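Local coordinates for protein glutathione S-transferase (Cupriavidus metallidurans, PDB 4MK3) that probably acts as a glutathione transferase, conjugating glutathione to electrophilic substrates, and binds glutathione sulfinic acid in its glutathione site, at residues A[30-35]-A[186-191]; A[180-185]-A[206-211]. All blocks are in the same frame, centred on the assembly; numbering follows the deposited sequence.

Contact 1. Residues A[30-35]-A[186-191]; sequences TSPYAR and LAYLDF. With GSF (L-gamma-glutamyl-3-sulfino-L-alanylglycine), chain E.
The pyrrolidine ring of P32 lies against one face of the Y188 ring. P32 CG stands 3.8 Å from the ring centroid and 21° off the ring normal, a CH-pi contact offset toward the rim near Y188 CD1. Proline suits this first turn of helix 32-44, where its missing N-H costs no helical bond and its compact apolar ring can lay C-H groups on an aromatic face. Y188 reaches it with CG anti to its backbone N (chi1 -174°). One turn further along helix 177-192, F191 turns the same way, and T30 CG2 lies 3.9 Å from F191 CE2, the methyl coming obliquely to the ring. On the other flank R35 sends a fully extended chain past A187, whose small CB leaves room for NH1 at 3.4 Å; the guanidinium is held by T221 and the carbonyl of F218. The pairing joins the thioredoxin-like N-terminal domain of the glutathione transferase fold to its all-helical C-terminal domain, and the turn beside it opens onto the glutathione site. There S31 is the N-cap of helix 32-44: its OG accepts from A34 N at 3.0 Å (162°). S31 OG also approaches sulfinate O2S of the ligand at 2.4 Å, so short that the exact length of this hydrogen bond is doubtful. The ligand's CB1 lies 3.8 Å above the centre of the Y33 ring, and O2S sits at the ring's edge, in plane, 3.1 Å from Y33 CD2. The phenol OH of Y33 bonds to D124 of helix 106-134, the helix whose L123 packs on both P32 and Y33.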
loop_
_atom_site.group_PDB
_atom_site.type_symbol
_atom_site.label_atom_id
_atom_site.label_comp_id
_atom_site.label_asym_id
_atom_site.label_seq_id
_atom_site.Cartn_x
_atom_site.Cartn_y
_atom_site.Cartn_z
ATOM N N THR A 30 5.367 -4.814 -17.748
ATOM C CA THR A 30 4.416 -5.809 -17.226
ATOM C C THR A 30 3.839 -5.417 -15.871
ATOM O O THR A 30 2.718 -5.826 -15.555
ATOM C CB THR A 30 5.074 -7.208 -17.094
ATOM O OG1 THR A 30 6.287 -7.103 -16.336
ATOM C CG2 THR A 30 5.392 -7.765 -18.447
ATOM N N SER A 31 4.557 -4.607 -15.092
ATOM C CA SER A 31 4.155 -4.277 -13.723
ATOM C C SER A 31 2.776 -3.635 -13.719
ATOM O O SER A 31 2.592 -2.587 -14.339
ATOM C CB SER A 31 5.151 -3.320 -13.056
ATOM O OG SER A 31 4.602 -2.746 -11.858
ATOM N N PRO A 32 1.812 -4.242 -13.003
ATOM C CA PRO A 32 0.465 -3.648 -13.015
ATOM C C PRO A 32 0.378 -2.394 -12.167
ATOM O O PRO A 32 -0.427 -1.498 -12.454
ATOM C CB PRO A 32 -0.404 -4.776 -12.472
ATOM C CG PRO A 32 0.493 -5.604 -11.630
ATOM C CD PRO A 32 1.839 -5.542 -12.301
ATOM N N TYR A 33 1.209 -2.302 -11.131
ATOM C CA TYR A 33 1.285 -1.080 -10.344
ATOM C C TYR A 33 1.881 0.038 -11.180
ATOM O O TYR A 33 1.443 1.186 -11.094
ATOM C CB TYR A 33 2.139 -1.293 -9.084
ATOM C CG TYR A 33 1.768 -2.476 -8.201
ATOM C CD1 TYR A 33 0.823 -2.371 -7.204
ATOM C CD2 TYR A 33 2.449 -3.664 -8.333
ATOM C CE1 TYR A 33 0.541 -3.471 -6.387
ATOM C CE2 TYR A 33 2.187 -4.739 -7.553
ATOM C CZ TYR A 33 1.243 -4.649 -6.581
ATOM O OH TYR A 33 1.009 -5.742 -5.782
ATOM N N ALA A 34 2.906 -0.282 -11.953
ATOM C CA ALA A 34 3.479 0.712 -12.835
ATOM C C ALA A 34 2.500 1.065 -13.950
ATOM O O ALA A 34 2.438 2.218 -14.382
ATOM C CB ALA A 34 4.789 0.224 -13.425
ATOM N N ARG A 35 1.685 0.098 -14.384
ATOM C CA ARG A 35 0.716 0.401 -15.437
ATOM C C ARG A 35 -0.304 1.415 -14.946
ATOM O O ARG A 35 -0.689 2.315 -15.675
ATOM C CB ARG A 35 -0.003 -0.837 -15.957
ATOM C CG ARG A 35 -0.856 -0.511 -17.183
ATOM C CD ARG A 35 -1.742 -1.637 -17.598
ATOM N NE ARG A 35 -2.336 -1.387 -18.906
ATOM C CZ ARG A 35 -3.064 -2.265 -19.560
ATOM N NH1 ARG A 35 -3.350 -3.439 -18.997
ATOM N NH2 ARG A 35 -3.511 -1.994 -20.771
ATOM N N LEU A 186 -7.694 -6.191 -13.318
ATOM C CA LEU A 186 -8.377 -7.198 -14.110
ATOM C C LEU A 186 -7.554 -7.612 -15.322
ATOM O O LEU A 186 -7.446 -8.790 -15.637
ATOM C CB LEU A 186 -9.745 -6.692 -14.540
ATOM C CG LEU A 186 -10.760 -6.411 -13.438
ATOM C CD1 LEU A 186 -12.029 -5.842 -14.047
ATOM C CD2 LEU A 186 -11.027 -7.695 -12.645
ATOM N N ALA A 187 -6.912 -6.633 -15.973
ATOM C CA ALA A 187 -6.047 -6.932 -17.095
ATOM C C ALA A 187 -4.832 -7.765 -16.673
ATOM O O ALA A 187 -4.341 -8.597 -17.439
ATOM C CB ALA A 187 -5.581 -5.616 -17.767
ATOM N N TYR A 188 -4.341 -7.526 -15.457
ATOM C CA TYR A 188 -3.234 -8.329 -14.951
ATOM C C TYR A 188 -3.632 -9.789 -14.774
ATOM O O TYR A 188 -2.868 -10.690 -15.118
ATOM C CB TYR A 188 -2.679 -7.774 -13.645
ATOM C CG TYR A 188 -1.448 -8.505 -13.191
ATOM C CD1 TYR A 188 -0.232 -8.319 -13.830
ATOM C CD2 TYR A 188 -1.482 -9.359 -12.102
ATOM C CE1 TYR A 188 0.907 -8.992 -13.413
ATOM C CE2 TYR A 188 -0.356 -10.013 -11.680
ATOM C CZ TYR A 188 0.835 -9.815 -12.328
ATOM O OH TYR A 188 1.983 -10.491 -11.923
ATOM N N LEU A 189 -4.837 -10.026 -14.249
ATOM C CA LEU A 189 -5.338 -11.389 -14.152
ATOM C C LEU A 189 -5.476 -12.024 -15.528
ATOM O O LEU A 189 -5.086 -13.170 -15.707
ATOM C CB LEU A 189 -6.668 -11.407 -13.407
ATOM C CG LEU A 189 -6.646 -11.058 -11.912
ATOM C CD1 LEU A 189 -8.064 -11.157 -11.328
ATOM C CD2 LEU A 189 -5.689 -11.921 -11.101
ATOM N N ASP A 190 -6.007 -11.288 -16.510
ATOM C CA ASP A 190 -6.040 -11.822 -17.893
ATOM C C ASP A 190 -4.651 -12.263 -18.404
ATOM O O ASP A 190 -4.501 -13.272 -19.086
ATOM C CB ASP A 190 -6.583 -10.781 -18.873
ATOM C CG ASP A 190 -8.062 -10.484 -18.712
ATOM O OD1 ASP A 190 -8.859 -11.329 -18.237
ATOM O OD2 ASP A 190 -8.462 -9.365 -19.105
ATOM N N PHE A 191 -3.659 -11.451 -18.061
ATOM C CA PHE A 191 -2.299 -11.624 -18.539
ATOM C C PHE A 191 -1.584 -12.769 -17.826
ATOM O O PHE A 191 -1.017 -13.637 -18.468
ATOM C CB PHE A 191 -1.552 -10.291 -18.318
ATOM C CG PHE A 191 -0.100 -10.305 -18.713
ATOM C CD1 PHE A 191 0.284 -10.607 -20.001
ATOM C CD2 PHE A 191 0.876 -9.966 -17.791
ATOM C CE1 PHE A 191 1.627 -10.603 -20.354
ATOM C CE2 PHE A 191 2.210 -9.961 -18.142
ATOM C CZ PHE A 191 2.577 -10.282 -19.426
HETATM C CB1 GSF E . 4.044 -2.413 -4.861
HETATM C CG1 GSF E . 4.940 -2.433 -6.092
HETATM C CD1 GSF E . 5.556 -3.793 -6.338
HETATM O OE1 GSF E . 5.494 -4.714 -5.549
HETATM C C1 GSF E . 3.162 -0.127 -5.260
HETATM O O11 GSF E . 3.797 0.447 -6.180
HETATM O O12 GSF E . 1.916 0.040 -5.175
HETATM N N1 GSF E . 3.173 -1.067 -3.016
HETATM C CA1 GSF E . 3.896 -1.008 -4.284
HETATM N N2 GSF E . 6.200 -3.958 -7.556
HETATM C CA2 GSF E . 6.861 -5.180 -7.867
HETATM C CB2 GSF E . 6.964 -5.341 -9.348
HETATM S SG2 GSF E . 5.467 -5.837 -10.122
HETATM O O1S GSF E . 5.853 -6.475 -11.393
HETATM O O2S GSF E . 4.606 -4.634 -10.322
HETATM C C2 GSF E . 8.312 -5.121 -7.444
HETATM O O2 GSF E . 9.006 -4.147 -7.724
HETATM N N3 GSF E . 8.825 -6.209 -6.747
HETATM C CA3 GSF E . 10.211 -6.224 -6.377
HETATM C C3 GSF E . 10.425 -6.721 -4.943
HETATM O O31 GSF E . 11.609 -6.991 -4.577
HETATM O O32 GSF E . 9.470 -6.861 -4.151
#

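Contact 2. Residues A[180-185]-A[206-211]; sequences VAVGCA and VAFQEK
F208 and G183 bury the most surface here, and they meet because glycine leaves the flank of helix 177-192 bare. The F208 ring comes in edge first, with CE1 3.8 Å from G183 N, which lies in the plane of the ring. The same CE1 is 3.7 Å from V182 CG1, a branched methyl that meets the ring obliquely and packs beside it. The side chain of F208 swings away from its own backbone N, a placement that extends the ring across toward the glycine. Q209 starts out in the same way but bends at chi2 (69°), bringing its amide over G183. Its NE2 donates to G183 O at 3.1 Å with an N-H...O angle of 150°, the donor a little out of the carbonyl plane. The amide's other end, OE1, is 3.5 Å from G183 CA and is buried without a polar partner in the model. The two helical segments cross almost at right angles (-99°), their axes 10.1 Å apart at closest approach. Within the helical C-terminal domain, helix 203-212 thus lies across helix 177-192, with W198 and R199 of helix 198-201 beside Q209, while V180, A181 and C184 turn to helix 32-44.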
loop_
_atom_site.group_PDB
_atom_site.type_symbol
_atom_site.label_atom_id
_atom_site.label_comp_id
_atom_site.label_asym_id
_atom_site.label_seq_id
_atom_site.Cartn_x
_atom_site.Cartn_y
_atom_site.Cartn_z
ATOM N N VAL A 180 -9.120 3.231 -13.122
ATOM C CA VAL A 180 -7.763 2.912 -13.576
ATOM C C VAL A 180 -7.214 1.697 -12.823
ATOM O O VAL A 180 -6.710 0.751 -13.428
ATOM C CB VAL A 180 -6.825 4.116 -13.377
ATOM C CG1 VAL A 180 -5.399 3.769 -13.763
ATOM C CG2 VAL A 180 -7.283 5.312 -14.169
ATOM N N ALA A 181 -7.324 1.744 -11.508
ATOM C CA ALA A 181 -6.743 0.720 -10.651
ATOM C C ALA A 181 -7.418 -0.634 -10.901
ATOM O O ALA A 181 -6.753 -1.663 -11.057
ATOM C CB ALA A 181 -6.835 1.149 -9.211
ATOM N N VAL A 182 -8.743 -0.645 -10.950
ATOM C CA VAL A 182 -9.490 -1.873 -11.209
ATOM C C VAL A 182 -9.172 -2.433 -12.590
ATOM O O VAL A 182 -8.901 -3.623 -12.738
ATOM C CB VAL A 182 -11.012 -1.647 -11.019
ATOM C CG1 VAL A 182 -11.799 -2.857 -11.512
ATOM C CG2 VAL A 182 -11.322 -1.351 -9.548
ATOM N N GLY A 183 -9.110 -1.565 -13.598
ATOM C CA GLY A 183 -8.785 -1.995 -14.936
ATOM C C GLY A 183 -7.420 -2.648 -15.033
ATOM O O GLY A 183 -7.205 -3.631 -15.750
ATOM N N CYS A 184 -6.455 -2.063 -14.335
ATOM C CA CYS A 184 -5.108 -2.624 -14.301
ATOM C C CYS A 184 -5.062 -3.994 -13.624
ATOM O O CYS A 184 -4.334 -4.907 -14.076
ATOM C CB CYS A 184 -4.137 -1.660 -13.623
ATOM S SG CYS A 184 -3.727 -0.208 -14.672
ATOM N N ALA A 185 -5.859 -4.151 -12.571
ATOM C CA ALA A 185 -5.928 -5.404 -11.834
ATOM C C ALA A 185 -6.563 -6.493 -12.697
ATOM O O ALA A 185 -6.042 -7.607 -12.781
ATOM C CB ALA A 185 -6.676 -5.218 -10.506
ATOM N N VAL A 206 -16.876 -7.642 -16.782
ATOM C CA VAL A 206 -16.586 -7.837 -18.199
ATOM C C VAL A 206 -16.972 -6.592 -19.007
ATOM O O VAL A 206 -16.194 -6.115 -19.838
ATOM C CB VAL A 206 -17.276 -9.078 -18.747
ATOM C CG1 VAL A 206 -17.066 -9.205 -20.245
ATOM C CG2 VAL A 206 -16.758 -10.301 -18.019
ATOM N N ALA A 207 -18.160 -6.047 -18.751
ATOM C CA ALA A 207 -18.605 -4.874 -19.490
ATOM C C ALA A 207 -17.698 -3.678 -19.187
ATOM O O ALA A 207 -17.334 -2.908 -20.076
ATOM C CB ALA A 207 -20.063 -4.571 -19.146
ATOM N N PHE A 208 -17.343 -3.534 -17.921
ATOM C CA PHE A 208 -16.410 -2.497 -17.494
ATOM C C PHE A 208 -15.094 -2.620 -18.226
ATOM O O PHE A 208 -14.583 -1.639 -18.759
ATOM C CB PHE A 208 -16.215 -2.603 -15.976
ATOM C CG PHE A 208 -15.038 -1.835 -15.444
ATOM C CD1 PHE A 208 -13.784 -2.415 -15.380
ATOM C CD2 PHE A 208 -15.204 -0.551 -14.978
ATOM C CE1 PHE A 208 -12.714 -1.728 -14.879
ATOM C CE2 PHE A 208 -14.095 0.163 -14.491
ATOM C CZ PHE A 208 -12.872 -0.433 -14.451
ATOM N N GLN A 209 -14.543 -3.830 -18.267
ATOM C CA GLN A 209 -13.208 -3.990 -18.831
ATOM C C GLN A 209 -13.211 -3.772 -20.338
ATOM O O GLN A 209 -12.260 -3.217 -20.905
ATOM C CB GLN A 209 -12.628 -5.364 -18.478
ATOM C CG GLN A 209 -11.118 -5.440 -18.723
ATOM C CD GLN A 209 -10.310 -4.603 -17.756
ATOM O OE1 GLN A 209 -10.817 -4.107 -16.760
ATOM N NE2 GLN A 209 -9.040 -4.413 -18.063
ATOM N N GLU A 210 -14.279 -4.196 -20.995
ATOM C CA GLU A 210 -14.406 -4.008 -22.436
ATOM C C GLU A 210 -14.383 -2.530 -22.791
ATOM O O GLU A 210 -13.812 -2.127 -23.808
ATOM C CB GLU A 210 -15.689 -4.665 -22.939
ATOM C CG GLU A 210 -15.605 -6.183 -22.988
ATOM C CD GLU A 210 -16.787 -6.817 -23.698
ATOM O OE1 GLU A 210 -16.816 -8.062 -23.799
ATOM O OE2 GLU A 210 -17.675 -6.069 -24.160
ATOM N N LYS A 211 -14.974 -1.714 -21.933
ATOM C CA LYS A 211 -14.982 -0.275 -22.142
ATOM C C LYS A 211 -13.623 0.353 -21.829
ATOM O O LYS A 211 -13.078 1.137 -22.608
ATOM C CB LYS A 211 -16.055 0.345 -21.256
ATOM C CG LYS A 211 -16.164 1.825 -21.372
ATOM C CD LYS A 211 -17.444 2.314 -20.709
ATOM C CE LYS A 211 -17.462 2.020 -19.218
ATOM N NZ LYS A 211 -18.547 2.822 -18.586
#

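From the N terminus, the chain first passes residues 30-35, then builds the rest of the N-terminal domain and helices 106-134 and 143-164 before it reaches 180-185 in helix 177-192. Contact 1 closes that long loop, of 150 intervening residues, when the same helix arrives at 186-191. Contact 2 closes a much shorter one, of 20 residues, when helix 203-212 returns. The segments alternate along the chain, so the two loops cross. Helix 177-192 serves both, facing the N-terminal domain and helix 203-212 in turn. The contacts also touch directly: L186 CD1 lies 3.4 Å from Q209 OE1, and C184 packs against P32 and R35.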